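Local coordinates for protein FACT complex subunit POB3 (PDB 4KHB) that probably acts as part of the FACT histone chaperone that reorganises nucleosomes, this N-terminal piece being the part that pairs with a domain of Spt16, at residues C24-G32 and L86-Y94; G60-R68 and I73-E81. One frame throughout, in Å; residues are numbered along the deposited sequence.

Interaction 1 (C24-G32 and L86-Y94); sequences CRFAENGLG and LAKIFKNWY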
ATOM      1  N   CYS H  24     -15.991  15.713   4.072  1.00 28.90           N
ATOM      2  CA  CYS H  24     -15.985  15.491   2.631  1.00 21.50           C
ATOM      3  C   CYS H  24     -17.345  15.786   2.010  1.00 19.94           C
ATOM      4  O   CYS H  24     -18.342  15.150   2.354  1.00 26.23           O
ATOM      5  CB  CYS H  24     -15.577  14.048   2.325  1.00 26.12           C
ATOM      6  SG  CYS H  24     -15.234  13.717   0.582  1.00 38.26           S
ATOM      7  N   ARG H  25     -17.387  16.757   1.103  1.00 25.71           N
ATOM      8  CA  ARG H  25     -18.633  17.154   0.451  1.00 25.39           C
ATOM      9  C   ARG H  25     -18.618  16.899  -1.044  1.00 24.26           C
ATOM     10  O   ARG H  25     -17.688  17.306  -1.741  1.00 21.55           O
ATOM     11  CB  ARG H  25     -18.950  18.626   0.729  1.00 31.01           C
ATOM     12  CG  ARG H  25     -19.565  18.836   2.101  1.00 35.60           C
ATOM     13  CD  ARG H  25     -19.044  20.045   2.848  1.00 34.65           C
ATOM     14  NE  ARG H  25     -20.115  20.669   3.621  1.00 42.74           N
ATOM     15  CZ  ARG H  25     -19.927  21.567   4.583  1.00 52.49           C
ATOM     16  NH1 ARG H  25     -18.698  21.927   4.926  1.00 61.26           N
ATOM     17  NH2 ARG H  25     -20.965  22.080   5.224  1.00 46.28           N
ATOM     18  N   PHE H  26     -19.628  16.172  -1.518  1.00 24.62           N
ATOM     19  CA  PHE H  26     -19.777  15.911  -2.942  1.00 20.96           C
ATOM     20  C   PHE H  26     -20.878  16.795  -3.549  1.00 23.12           C
ATOM     21  O   PHE H  26     -21.962  16.942  -2.971  1.00 24.34           O
ATOM     22  CB  PHE H  26     -20.072  14.432  -3.178  1.00 26.57           C
ATOM     23  CG  PHE H  26     -18.918  13.528  -2.841  1.00 14.81           C
ATOM     24  CD1 PHE H  26     -17.933  13.262  -3.780  1.00 20.78           C
ATOM     25  CD2 PHE H  26     -18.821  12.938  -1.587  1.00 16.67           C
ATOM     26  CE1 PHE H  26     -16.869  12.430  -3.478  1.00 15.74           C
ATOM     27  CE2 PHE H  26     -17.761  12.102  -1.276  1.00 18.09           C
ATOM     28  CZ  PHE H  26     -16.784  11.847  -2.222  1.00 10.24           C
ATOM     29  N   ALA H  27     -20.581  17.393  -4.704  1.00 22.02           N
ATOM     30  CA  ALA H  27     -21.549  18.186  -5.465  1.00 23.75           C
ATOM     31  C   ALA H  27     -21.434  17.842  -6.941  1.00 20.58           C
ATOM     32  O   ALA H  27     -20.517  17.128  -7.345  1.00 23.35           O
ATOM     33  CB  ALA H  27     -21.327  19.672  -5.257  1.00 22.83           C
ATOM     34  N   GLU H  28     -22.363  18.358  -7.740  1.00 23.32           N
ATOM     35  CA  GLU H  28     -22.354  18.148  -9.186  1.00 26.79           C
ATOM     36  C   GLU H  28     -21.059  18.576  -9.883  1.00 24.28           C
ATOM     37  O   GLU H  28     -20.645  17.952 -10.861  1.00 23.55           O
ATOM     38  CB  GLU H  28     -23.556  18.846  -9.833  1.00 25.09           C
ATOM     39  CG  GLU H  28     -24.611  17.887 -10.375  1.00 42.17           C
ATOM     40  CD  GLU H  28     -25.842  18.597 -10.909  1.00 55.70           C
ATOM     41  OE1 GLU H  28     -25.875  19.844 -10.875  1.00 70.06           O
ATOM     42  OE2 GLU H  28     -26.777  17.906 -11.365  1.00 55.82           O
ATOM     43  N   ASN H  29     -20.427  19.638  -9.388  1.00 27.56           N
ATOM     44  CA  ASN H  29     -19.254  20.193 -10.065  1.00 32.08           C
ATOM     45  C   ASN H  29     -17.912  19.647  -9.564  1.00 30.82           C
ATOM     46  O   ASN H  29     -16.859  20.006 -10.097  1.00 35.23           O
ATOM     47  CB  ASN H  29     -19.254  21.726  -9.985  1.00 31.19           C
ATOM     48  CG  ASN H  29     -19.152  22.241  -8.563  1.00 29.38           C
ATOM     49  OD1 ASN H  29     -19.794  21.720  -7.651  1.00 35.10           O
ATOM     50  ND2 ASN H  29     -18.342  23.274  -8.368  1.00 45.39           N
ATOM     51  N   GLY H  30     -17.946  18.793  -8.543  1.00 33.35           N
ATOM     52  CA  GLY H  30     -16.726  18.191  -8.023  1.00 32.97           C
ATOM     53  C   GLY H  30     -16.756  17.924  -6.528  1.00 29.48           C
ATOM     54  O   GLY H  30     -17.832  17.882  -5.927  1.00 24.99           O
ATOM     55  N   LEU H  31     -15.585  17.725  -5.923  1.00 27.95           N
ATOM     56  CA  LEU H  31     -15.532  17.413  -4.494  1.00 29.71           C
ATOM     57  C   LEU H  31     -14.620  18.357  -3.715  1.00 31.69           C
ATOM     58  O   LEU H  31     -13.628  18.869  -4.245  1.00 34.51           O
ATOM     59  CB  LEU H  31     -15.202  15.927  -4.245  1.00 28.27           C
ATOM     60  CG  LEU H  31     -13.918  15.322  -3.642  1.00 31.34           C
ATOM     61  CD1 LEU H  31     -12.672  15.705  -4.408  1.00 29.33           C
ATOM     62  CD2 LEU H  31     -13.739  15.607  -2.149  1.00 35.03           C
ATOM     63  N   GLY H  32     -14.967  18.571  -2.450  1.00 27.93           N
ATOM     64  CA  GLY H  32     -14.166  19.391  -1.567  1.00 23.75           C
ATOM     65  C   GLY H  32     -13.977  18.711  -0.229  1.00 24.30           C
ATOM     66  O   GLY H  32     -14.898  18.090   0.311  1.00 24.19           O
ATOM     67  N   LEU H  86     -22.375   6.637  -2.291  1.00 13.46           N
ATOM     68  CA  LEU H  86     -21.202   6.998  -3.083  1.00 15.50           C
ATOM     69  C   LEU H  86     -21.328   6.539  -4.533  1.00 17.29           C
ATOM     70  O   LEU H  86     -20.939   7.257  -5.456  1.00 15.75           O
ATOM     71  CB  LEU H  86     -19.928   6.430  -2.446  1.00  9.36           C
ATOM     72  CG  LEU H  86     -19.541   7.019  -1.085  1.00 13.88           C
ATOM     73  CD1 LEU H  86     -18.515   6.158  -0.379  1.00  8.51           C
ATOM     74  CD2 LEU H  86     -19.010   8.431  -1.249  1.00 13.14           C
ATOM     75  N   ALA H  87     -21.865   5.338  -4.724  1.00 14.58           N
ATOM     76  CA  ALA H  87     -22.049   4.788  -6.061  1.00 17.33           C
ATOM     77  C   ALA H  87     -23.016   5.641  -6.873  1.00 14.78           C
ATOM     78  O   ALA H  87     -22.819   5.843  -8.072  1.00 14.38           O
ATOM     79  CB  ALA H  87     -22.530   3.348  -5.984  1.00 12.17           C
ATOM     80  N   LYS H  88     -24.060   6.143  -6.217  1.00 18.17           N
ATOM     81  CA  LYS H  88     -25.020   7.022  -6.878  1.00 20.00           C
ATOM     82  C   LYS H  88     -24.394   8.360  -7.256  1.00 18.72           C
ATOM     83  O   LYS H  88     -24.640   8.883  -8.344  1.00 16.11           O
ATOM     84  CB  LYS H  88     -26.245   7.261  -5.993  1.00 21.82           C
ATOM     85  CG  LYS H  88     -27.507   7.545  -6.796  1.00 34.98           C
ATOM     86  CD  LYS H  88     -28.742   7.685  -5.922  1.00 39.14           C
ATOM     87  CE  LYS H  88     -29.986   7.891  -6.776  1.00 52.65           C
ATOM     88  NZ  LYS H  88     -31.241   7.848  -5.977  1.00 50.69           N
ATOM     89  N   ILE H  89     -23.597   8.911  -6.345  1.00 14.86           N
ATOM     90  CA  ILE H  89     -22.889  10.165  -6.584  1.00 19.28           C
ATOM     91  C   ILE H  89     -22.003  10.096  -7.825  1.00 17.19           C
ATOM     92  O   ILE H  89     -22.118  10.928  -8.724  1.00 20.17           O
ATOM     93  CB  ILE H  89     -22.012  10.544  -5.370  1.00 23.32           C
ATOM     94  CG1 ILE H  89     -22.877  10.901  -4.162  1.00 16.38           C
ATOM     95  CG2 ILE H  89     -21.075  11.693  -5.717  1.00 17.73           C
ATOM     96  CD1 ILE H  89     -22.085  11.022  -2.880  1.00 15.76           C
ATOM     97  N   PHE H  90     -21.125   9.099  -7.868  1.00 15.10           N
ATOM     98  CA  PHE H  90     -20.186   8.948  -8.978  1.00 17.54           C
ATOM     99  C   PHE H  90     -20.873   8.640 -10.309  1.00 16.38           C
ATOM    100  O   PHE H  90     -20.418   9.086 -11.362  1.00 17.59           O
ATOM    101  CB  PHE H  90     -19.116   7.900  -8.650  1.00 11.70           C
ATOM    102  CG  PHE H  90     -17.979   8.438  -7.826  1.00 20.14           C
ATOM    103  CD1 PHE H  90     -18.051   8.450  -6.439  1.00 16.59           C
ATOM    104  CD2 PHE H  90     -16.843   8.952  -8.441  1.00 12.26           C
ATOM    105  CE1 PHE H  90     -17.007   8.952  -5.680  1.00 14.21           C
ATOM    106  CE2 PHE H  90     -15.796   9.461  -7.688  1.00 10.02           C
ATOM    107  CZ  PHE H  90     -15.879   9.458  -6.305  1.00 14.97           C
ATOM    108  N   LYS H  91     -21.959   7.875 -10.263  1.00 10.42           N
ATOM    109  CA  LYS H  91     -22.680   7.527 -11.484  1.00 21.33           C
ATOM    110  C   LYS H  91     -23.503   8.700 -12.017  1.00 24.62           C
ATOM    111  O   LYS H  91     -23.399   9.056 -13.191  1.00 22.76           O
ATOM    112  CB  LYS H  91     -23.577   6.303 -11.267  1.00 19.67           C
ATOM    113  CG  LYS H  91     -24.350   5.881 -12.517  1.00 21.10           C
ATOM    114  CD  LYS H  91     -25.184   4.629 -12.283  1.00 35.51           C
ATOM    115  CE  LYS H  91     -26.409   4.922 -11.435  1.00 45.51           C
ATOM    116  NZ  LYS H  91     -26.236   4.431 -10.041  1.00 38.25           N
ATOM    117  N   ASN H  92     -24.315   9.301 -11.152  1.00 18.39           N
ATOM    118  CA  ASN H  92     -25.215  10.376 -11.566  1.00 24.59           C
ATOM    119  C   ASN H  92     -24.514  11.703 -11.868  1.00 23.58           C
ATOM    120  O   ASN H  92     -24.926  12.435 -12.766  1.00 28.51           O
ATOM    121  CB  ASN H  92     -26.320  10.598 -10.527  1.00 23.47           C
ATOM    122  CG  ASN H  92     -27.257   9.412 -10.398  1.00 31.13           C
ATOM    123  OD1 ASN H  92     -27.265   8.512 -11.237  1.00 27.43           O
ATOM    124  ND2 ASN H  92     -28.070   9.419  -9.350  1.00 31.55           N
ATOM    125  N   TRP H  93     -23.463  12.011 -11.111  1.00 20.34           N
ATOM    126  CA  TRP H  93     -22.746  13.275 -11.264  1.00 18.04           C
ATOM    127  C   TRP H  93     -21.463  13.177 -12.090  1.00 21.29           C
ATOM    128  O   TRP H  93     -21.162  14.070 -12.886  1.00 24.37           O
ATOM    129  CB  TRP H  93     -22.426  13.874  -9.888  1.00 21.25           C
ATOM    130  CG  TRP H  93     -23.631  14.404  -9.161  1.00 24.72           C
ATOM    131  CD1 TRP H  93     -24.873  14.620  -9.684  1.00 28.36           C
ATOM    132  CD2 TRP H  93     -23.711  14.779  -7.776  1.00 18.70           C
ATOM    133  NE1 TRP H  93     -25.717  15.112  -8.716  1.00 25.22           N
ATOM    134  CE2 TRP H  93     -25.028  15.217  -7.536  1.00 22.70           C
ATOM    135  CE3 TRP H  93     -22.796  14.786  -6.719  1.00 19.47           C
ATOM    136  CZ2 TRP H  93     -25.454  15.657  -6.279  1.00 21.23           C
ATOM    137  CZ3 TRP H  93     -23.223  15.221  -5.472  1.00 25.75           C
ATOM    138  CH2 TRP H  93     -24.537  15.653  -5.265  1.00 19.26           C
ATOM    139  N   TYR H  94     -20.710  12.097 -11.907  1.00 16.72           N
ATOM    140  CA  TYR H  94     -19.358  12.030 -12.453  1.00 16.19           C
ATOM    141  C   TYR H  94     -19.217  11.072 -13.640  1.00 15.83           C
ATOM    142  O   TYR H  94     -18.110  10.884 -14.155  1.00 20.88           O
ATOM    143  CB  TYR H  94     -18.359  11.671 -11.343  1.00 15.90           C
ATOM    144  CG  TYR H  94     -18.444  12.578 -10.123  1.00 15.87           C
ATOM    145  CD1 TYR H  94     -18.838  13.905 -10.244  1.00 16.27           C
ATOM    146  CD2 TYR H  94     -18.137  12.102  -8.855  1.00 17.21           C
ATOM    147  CE1 TYR H  94     -18.923  14.730  -9.139  1.00 19.43           C
ATOM    148  CE2 TYR H  94     -18.217  12.922  -7.741  1.00 17.26           C
ATOM    149  CZ  TYR H  94     -18.611  14.235  -7.893  1.00 21.99           C
ATOM    150  OH  TYR H  94     -18.699  15.065  -6.797  1.00 16.12           O
TER

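Interaction 2 (G60-R68 and I73-E81); sequences GYEVKILQR and IQLDGFQQE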
ATOM      1  N   GLY H  60     -11.058   2.540   8.010  1.00 30.15           N
ATOM      2  CA  GLY H  60     -12.259   2.009   7.392  1.00 25.84           C
ATOM      3  C   GLY H  60     -12.076   1.732   5.913  1.00 23.00           C
ATOM      4  O   GLY H  60     -11.075   1.146   5.501  1.00 24.76           O
ATOM      5  N   TYR H  61     -13.041   2.154   5.104  1.00 15.48           N
ATOM      6  CA  TYR H  61     -13.095   2.052   3.649  1.00 15.27           C
ATOM      7  C   TYR H  61     -12.617   3.237   2.827  1.00 15.31           C
ATOM      8  O   TYR H  61     -12.720   4.315   3.222  1.00 13.14           O
ATOM      9  CB  TYR H  61     -14.485   1.738   3.190  1.00 14.88           C
ATOM     10  CG  TYR H  61     -14.860   0.399   3.556  1.00 22.66           C
ATOM     11  CD1 TYR H  61     -15.261   0.132   4.824  1.00 23.97           C
ATOM     12  CD2 TYR H  61     -14.813  -0.621   2.658  1.00 20.21           C
ATOM     13  CE1 TYR H  61     -15.563  -1.069   5.184  1.00 31.64           C
ATOM     14  CE2 TYR H  61     -15.123  -1.832   3.011  1.00 22.73           C
ATOM     15  CZ  TYR H  61     -15.500  -2.052   4.288  1.00 35.30           C
ATOM     16  OH  TYR H  61     -15.829  -3.270   4.709  1.00 44.83           O
ATOM     17  N   GLU H  62     -12.083   2.971   1.668  1.00 11.52           N
ATOM     18  CA  GLU H  62     -11.411   3.998   0.889  1.00 12.76           C
ATOM     19  C   GLU H  62     -12.080   4.221  -0.461  1.00 12.70           C
ATOM     20  O   GLU H  62     -12.404   3.263  -1.166  1.00 11.09           O
ATOM     21  CB  GLU H  62      -9.944   3.604   0.680  1.00 12.36           C
ATOM     22  CG  GLU H  62      -9.139   4.576  -0.171  1.00 16.31           C
ATOM     23  CD  GLU H  62      -7.796   4.011  -0.588  1.00 20.79           C
ATOM     24  OE1 GLU H  62      -7.763   3.158  -1.500  1.00 21.31           O
ATOM     25  OE2 GLU H  62      -6.773   4.422  -0.003  1.00 20.90           O
ATOM     26  N   VAL H  63     -12.281   5.486  -0.816  1.00 10.02           N
ATOM     27  CA  VAL H  63     -12.610   5.847  -2.187  1.00  9.30           C
ATOM     28  C   VAL H  63     -11.339   6.380  -2.827  1.00 12.50           C
ATOM     29  O   VAL H  63     -10.803   7.403  -2.397  1.00 10.66           O
ATOM     30  CB  VAL H  63     -13.707   6.924  -2.257  1.00  8.08           C
ATOM     31  CG1 VAL H  63     -13.893   7.398  -3.691  1.00 11.80           C
ATOM     32  CG2 VAL H  63     -15.013   6.388  -1.705  1.00 10.24           C
ATOM     33  N   LYS H  64     -10.846   5.676  -3.841  1.00 13.01           N
ATOM     34  CA  LYS H  64      -9.670   6.126  -4.572  1.00 11.27           C
ATOM     35  C   LYS H  64     -10.120   6.773  -5.868  1.00  9.77           C
ATOM     36  O   LYS H  64     -10.739   6.118  -6.710  1.00 11.77           O
ATOM     37  CB  LYS H  64      -8.728   4.952  -4.857  1.00 14.02           C
ATOM     38  CG  LYS H  64      -7.406   5.343  -5.498  1.00 18.86           C
ATOM     39  CD  LYS H  64      -6.752   4.143  -6.165  1.00 17.02           C
ATOM     40  CE  LYS H  64      -6.232   3.159  -5.132  1.00 24.30           C
ATOM     41  NZ  LYS H  64      -4.985   2.478  -5.579  1.00 27.81           N
ATOM     42  N   ILE H  65      -9.807   8.054  -6.036  1.00 11.19           N
ATOM     43  CA  ILE H  65     -10.226   8.771  -7.235  1.00 15.72           C
ATOM     44  C   ILE H  65      -9.091   8.889  -8.240  1.00 11.84           C
ATOM     45  O   ILE H  65      -7.999   9.373  -7.920  1.00 12.84           O
ATOM     46  CB  ILE H  65     -10.786  10.172  -6.907  1.00 17.90           C
ATOM     47  CG1 ILE H  65     -12.053  10.053  -6.055  1.00 13.79           C
ATOM     48  CG2 ILE H  65     -11.124  10.926  -8.182  1.00 11.25           C
ATOM     49  CD1 ILE H  65     -12.568  11.376  -5.514  1.00 15.25           C
ATOM     50  N   LEU H  66      -9.369   8.433  -9.458  1.00 12.59           N
ATOM     51  CA  LEU H  66      -8.413   8.473 -10.550  1.00 12.88           C
ATOM     52  C   LEU H  66      -8.701   9.689 -11.422  1.00 15.33           C
ATOM     53  O   LEU H  66      -9.789   9.814 -11.989  1.00 14.93           O
ATOM     54  CB  LEU H  66      -8.517   7.181 -11.366  1.00 18.83           C
ATOM     55  CG  LEU H  66      -8.522   5.914 -10.506  1.00 21.92           C
ATOM     56  CD1 LEU H  66      -9.003   4.698 -11.281  1.00 21.14           C
ATOM     57  CD2 LEU H  66      -7.140   5.667  -9.930  1.00 21.64           C
ATOM     58  N   GLN H  67      -7.724  10.586 -11.517  1.00 12.02           N
ATOM     59  CA  GLN H  67      -7.854  11.804 -12.314  1.00 19.25           C
ATOM     60  C   GLN H  67      -7.755  11.502 -13.811  1.00 19.82           C
ATOM     61  O   GLN H  67      -7.206  10.468 -14.200  1.00 20.80           O
ATOM     62  CB  GLN H  67      -6.791  12.826 -11.891  1.00 14.83           C
ATOM     63  CG  GLN H  67      -7.001  13.421 -10.493  1.00 19.65           C
ATOM     64  CD  GLN H  67      -5.821  14.255 -10.026  1.00 25.17           C
ATOM     65  OE1 GLN H  67      -4.896  14.526 -10.790  1.00 37.11           O
ATOM     66  NE2 GLN H  67      -5.844  14.656  -8.760  1.00 25.22           N
ATOM     67  N   ARG H  68      -8.298  12.390 -14.644  1.00 21.09           N
ATOM     68  CA  ARG H  68      -8.154  12.259 -16.094  1.00 17.75           C
ATOM     69  C   ARG H  68      -6.693  12.485 -16.445  1.00 13.47           C
ATOM     70  O   ARG H  68      -6.134  11.805 -17.303  1.00 16.48           O
ATOM     71  CB  ARG H  68      -9.016  13.284 -16.832  1.00 17.03           C
ATOM     72  CG  ARG H  68     -10.514  13.188 -16.591  1.00 20.59           C
ATOM     73  CD  ARG H  68     -11.264  13.253 -17.909  1.00 24.84           C
ATOM     74  NE  ARG H  68     -12.708  13.112 -17.746  1.00 39.25           N
ATOM     75  CZ  ARG H  68     -13.430  12.140 -18.292  1.00 49.98           C
ATOM     76  NH1 ARG H  68     -12.842  11.215 -19.039  1.00 51.53           N
ATOM     77  NH2 ARG H  68     -14.740  12.092 -18.092  1.00 34.69           N
ATOM     78  N   ILE H  73      -6.372  10.359  -5.790  1.00 16.84           N
ATOM     79  CA  ILE H  73      -6.838  11.007  -4.568  1.00 15.49           C
ATOM     80  C   ILE H  73      -7.414   9.929  -3.658  1.00 12.31           C
ATOM     81  O   ILE H  73      -8.356   9.226  -4.034  1.00  9.55           O
ATOM     82  CB  ILE H  73      -7.920  12.065  -4.863  1.00 16.08           C
ATOM     83  CG1 ILE H  73      -7.372  13.124  -5.822  1.00 22.98           C
ATOM     84  CG2 ILE H  73      -8.388  12.728  -3.570  1.00 14.22           C
ATOM     85  CD1 ILE H  73      -6.175  13.885  -5.271  1.00 18.79           C
ATOM     86  N   GLN H  74      -6.837   9.791  -2.467  1.00 13.07           N
ATOM     87  CA  GLN H  74      -7.262   8.761  -1.528  1.00 14.10           C
ATOM     88  C   GLN H  74      -8.100   9.314  -0.379  1.00  9.94           C
ATOM     89  O   GLN H  74      -7.634  10.146   0.404  1.00 10.37           O
ATOM     90  CB  GLN H  74      -6.042   8.004  -0.990  1.00 11.26           C
ATOM     91  CG  GLN H  74      -5.394   7.069  -2.004  1.00 19.46           C
ATOM     92  CD  GLN H  74      -4.034   6.570  -1.560  1.00 23.48           C
ATOM     93  OE1 GLN H  74      -2.999   7.038  -2.039  1.00 19.96           O
ATOM     94  NE2 GLN H  74      -4.028   5.625  -0.628  1.00 17.58           N
ATOM     95  N   LEU H  75      -9.343   8.845  -0.298  1.00 15.02           N
ATOM     96  CA  LEU H  75     -10.240   9.202   0.791  1.00 12.84           C
ATOM     97  C   LEU H  75     -10.669   7.953   1.561  1.00 16.00           C
ATOM     98  O   LEU H  75     -11.500   7.179   1.068  1.00 15.00           O
ATOM     99  CB  LEU H  75     -11.478   9.906   0.230  1.00 12.73           C
ATOM    100  CG  LEU H  75     -11.269  11.163  -0.616  1.00 15.95           C
ATOM    101  CD1 LEU H  75     -12.496  11.441  -1.465  1.00 13.99           C
ATOM    102  CD2 LEU H  75     -10.961  12.357   0.261  1.00 16.82           C
ATOM    103  N   ASP H  76     -10.116   7.748   2.756  1.00 14.79           N
ATOM    104  CA  ASP H  76     -10.533   6.609   3.575  1.00 18.49           C
ATOM    105  C   ASP H  76     -11.153   7.074   4.895  1.00 17.10           C
ATOM    106  O   ASP H  76     -10.948   8.212   5.323  1.00 16.03           O
ATOM    107  CB  ASP H  76      -9.395   5.595   3.797  1.00 23.27           C
ATOM    108  CG  ASP H  76      -8.215   6.173   4.554  1.00 32.96           C
ATOM    109  OD1 ASP H  76      -8.206   7.391   4.833  1.00 43.24           O
ATOM    110  OD2 ASP H  76      -7.286   5.400   4.875  1.00 42.06           O
ATOM    111  N   GLY H  77     -11.905   6.182   5.534  1.00 17.95           N
ATOM    112  CA  GLY H  77     -12.605   6.500   6.765  1.00 16.07           C
ATOM    113  C   GLY H  77     -14.103   6.377   6.572  1.00 17.21           C
ATOM    114  O   GLY H  77     -14.884   6.632   7.491  1.00 16.32           O
ATOM    115  N   PHE H  78     -14.508   5.970   5.374  1.00 15.46           N
ATOM    116  CA  PHE H  78     -15.919   5.741   5.097  1.00 16.30           C
ATOM    117  C   PHE H  78     -16.395   4.489   5.821  1.00 19.51           C
ATOM    118  O   PHE H  78     -15.601   3.599   6.136  1.00 14.52           O
ATOM    119  CB  PHE H  78     -16.164   5.589   3.596  1.00 10.77           C
ATOM    120  CG  PHE H  78     -15.940   6.847   2.808  1.00 15.39           C
ATOM    121  CD1 PHE H  78     -16.938   7.809   2.711  1.00 12.44           C
ATOM    122  CD2 PHE H  78     -14.745   7.052   2.135  1.00 13.14           C
ATOM    123  CE1 PHE H  78     -16.739   8.966   1.976  1.00 15.14           C
ATOM    124  CE2 PHE H  78     -14.538   8.206   1.395  1.00 12.31           C
ATOM    125  CZ  PHE H  78     -15.536   9.164   1.316  1.00 13.04           C
ATOM    126  N   GLN H  79     -17.695   4.419   6.082  1.00 17.43           N
ATOM    127  CA  GLN H  79     -18.277   3.209   6.642  1.00 19.70           C
ATOM    128  C   GLN H  79     -18.753   2.325   5.500  1.00 22.81           C
ATOM    129  O   GLN H  79     -18.989   2.810   4.392  1.00 15.87           O
ATOM    130  CB  GLN H  79     -19.442   3.552   7.576  1.00 23.30           C
ATOM    131  CG  GLN H  79     -19.044   4.445   8.743  1.00 26.97           C
ATOM    132  CD  GLN H  79     -18.757   3.655  10.002  1.00 46.80           C
ATOM    133  OE1 GLN H  79     -19.598   2.890  10.475  1.00 56.57           O
ATOM    134  NE2 GLN H  79     -17.561   3.832  10.553  1.00 53.06           N
ATOM    135  N   GLN H  80     -18.869   1.027   5.766  1.00 23.93           N
ATOM    136  CA  GLN H  80     -19.311   0.066   4.762  1.00 25.49           C
ATOM    137  C   GLN H  80     -20.696   0.427   4.222  1.00 24.01           C
ATOM    138  O   GLN H  80     -21.008   0.169   3.058  1.00 25.53           O
ATOM    139  CB  GLN H  80     -19.322  -1.348   5.359  1.00 26.40           C
ATOM    140  CG  GLN H  80     -19.653  -2.456   4.364  1.00 34.38           C
ATOM    141  CD  GLN H  80     -19.386  -3.844   4.919  1.00 37.98           C
ATOM    142  OE1 GLN H  80     -20.054  -4.292   5.850  1.00 42.93           O
ATOM    143  NE2 GLN H  80     -18.404  -4.530   4.348  1.00 34.94           N
ATOM    144  N   GLU H  81     -21.515   1.032   5.078  1.00 17.61           N
ATOM    145  CA  GLU H  81     -22.871   1.434   4.719  1.00 19.53           C
ATOM    146  C   GLU H  81     -22.890   2.581   3.704  1.00 21.24           C
ATOM    147  O   GLU H  81     -23.912   2.838   3.059  1.00 17.82           O
ATOM    148  CB  GLU H  81     -23.646   1.824   5.989  1.00 24.59           C
ATOM    149  CG  GLU H  81     -24.081   3.284   6.063  1.00 31.83           C
ATOM    150  CD  GLU H  81     -24.336   3.750   7.484  1.00 57.59           C
ATOM    151  OE1 GLU H  81     -25.326   4.479   7.707  1.00 59.67           O
ATOM    152  OE2 GLU H  81     -23.538   3.395   8.377  1.00 59.44           O
TER

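Interaction 1 (C24-G32 and L86-Y94)
In the N-terminal pleckstrin-homology (PH) domain, the C-terminal helix packs against a beta barrel, and here Phe26, on the hairpin of strands 22-27 and 30-35, meets the helix residues Leu86, Ile89 and Phe90, and Trp93 and Tyr94 that follow in segment 86-94. With CG anti to its carbonyl carbon (chi1 -68°), the Phe26 ring reaches in from the strand toward the helix. Ile89 puts both its CG2 and CD1 methyls against Phe26, CG2 lying 3.9 Å from Phe26 CB, while Leu86 CD2 touches the far part of the ring at CE2. Phe90 meets the same ring obliquely, its plane turned 61° from that of Phe26. A flat, apolar residue suits this place, since it can touch side chains from successive helical turns at once. Leu86 and Ile89 also reach Phe10 of strand 8-11, and Phe90 rests on Val63 and Ile65, so the helix covers more than this one hairpin.

At the turn the chemistry becomes mixed. Trp93 lays one face of its indole against the chain at Ala27 and Glu28: the carbonyl carbon of Ala27 stands 3.3 Å above the ring plane, and Glu28 CG lies 3.5 Å from the centroid of the five-membered ring, a CH-pi contact made by the aliphatic part of an otherwise exposed acid. Phe26 O comes to the indole's edge, 3.3 Å from Trp93 CZ3. Gly30 is a glycine because its backbone angles would drive a CB into the preceding carbonyl oxygen. Tyr94 brings a hydroxyl to the type I turn that runs from Ala27 to Gly30. Already taking the N-H of Gly30, Ala27 O also accepts Tyr94 OH at 2.8 Å, the hydroxyl lying in the carbonyl plane with a C=O...O angle of 148°.

Interaction 2 (G60-R68 and I73-E81)
Tyr61 O is gripped by two backbone N-H groups, Phe78 N at 3.3 Å and Gly77 N at 3.1 Å, which makes a G1 beta bulge near one end of the antiparallel hairpin. Phe78 N lies in the carbonyl plane on a lone pair, whereas Gly77 N is tilted 31° from it; glycine suits the bulge because a CB would strike the preceding carbonyl oxygen. Beyond it the ladder is regular, and Ile65 N meets Ile73 O almost straight at 2.7 Å.

The face that carries Tyr61 is otherwise apolar, with Val63, Ile65, Ile73, Leu75 and Phe78; Val63 CG2, anti to its carbonyl carbon, packs 3.6 Å from Phe78 CE2. Across the sheet, Gln74 NE2 gives a hydrogen bond to the syn side of Glu62 OE2, 3.1 Å away, with amide and carboxylate nearly perpendicular. Gln74 OE1 is hydrogen-bonded to Lys170 NZ of the same chain, and NE2 also to Met41 O of the Spt16 chain.

The Tyr61 ring has Gln80 CA over one face and nearly parallel Trp54 as another neighbour; replacing the tyrosine by an alanine is likely to take the aromatic surface from Gln80 and Trp54. Backbone bonds thus hold the two strands together, while one face is mainly apolar and the other is polar and, through Gln74, reaches the Spt16 chain.

Both contacts are largely buried and belong to the same PH-type domain, but they join different elements. Interaction 2 pairs neighbouring strands through backbone hydrogen bonds, whereas interaction 1 brings distant parts of the chain together, helix against hairpin, mostly through side chains. They share a core: Leu86 CD1 lies 3.8 Å from both Val63 CG2 and Phe78 CD1, and Phe90 CZ packs on Val63 and Ile65, so the helix bridges the two sheets. Their polar chemistry differs with place. In interaction 1 it gathers at the turn beside the helix's C-terminal part; in interaction 2 the polar side chains of Glu62 and Gln74 lie on the face turned from that helix, and Gln74 is hydrogen-bonded to the partner chain.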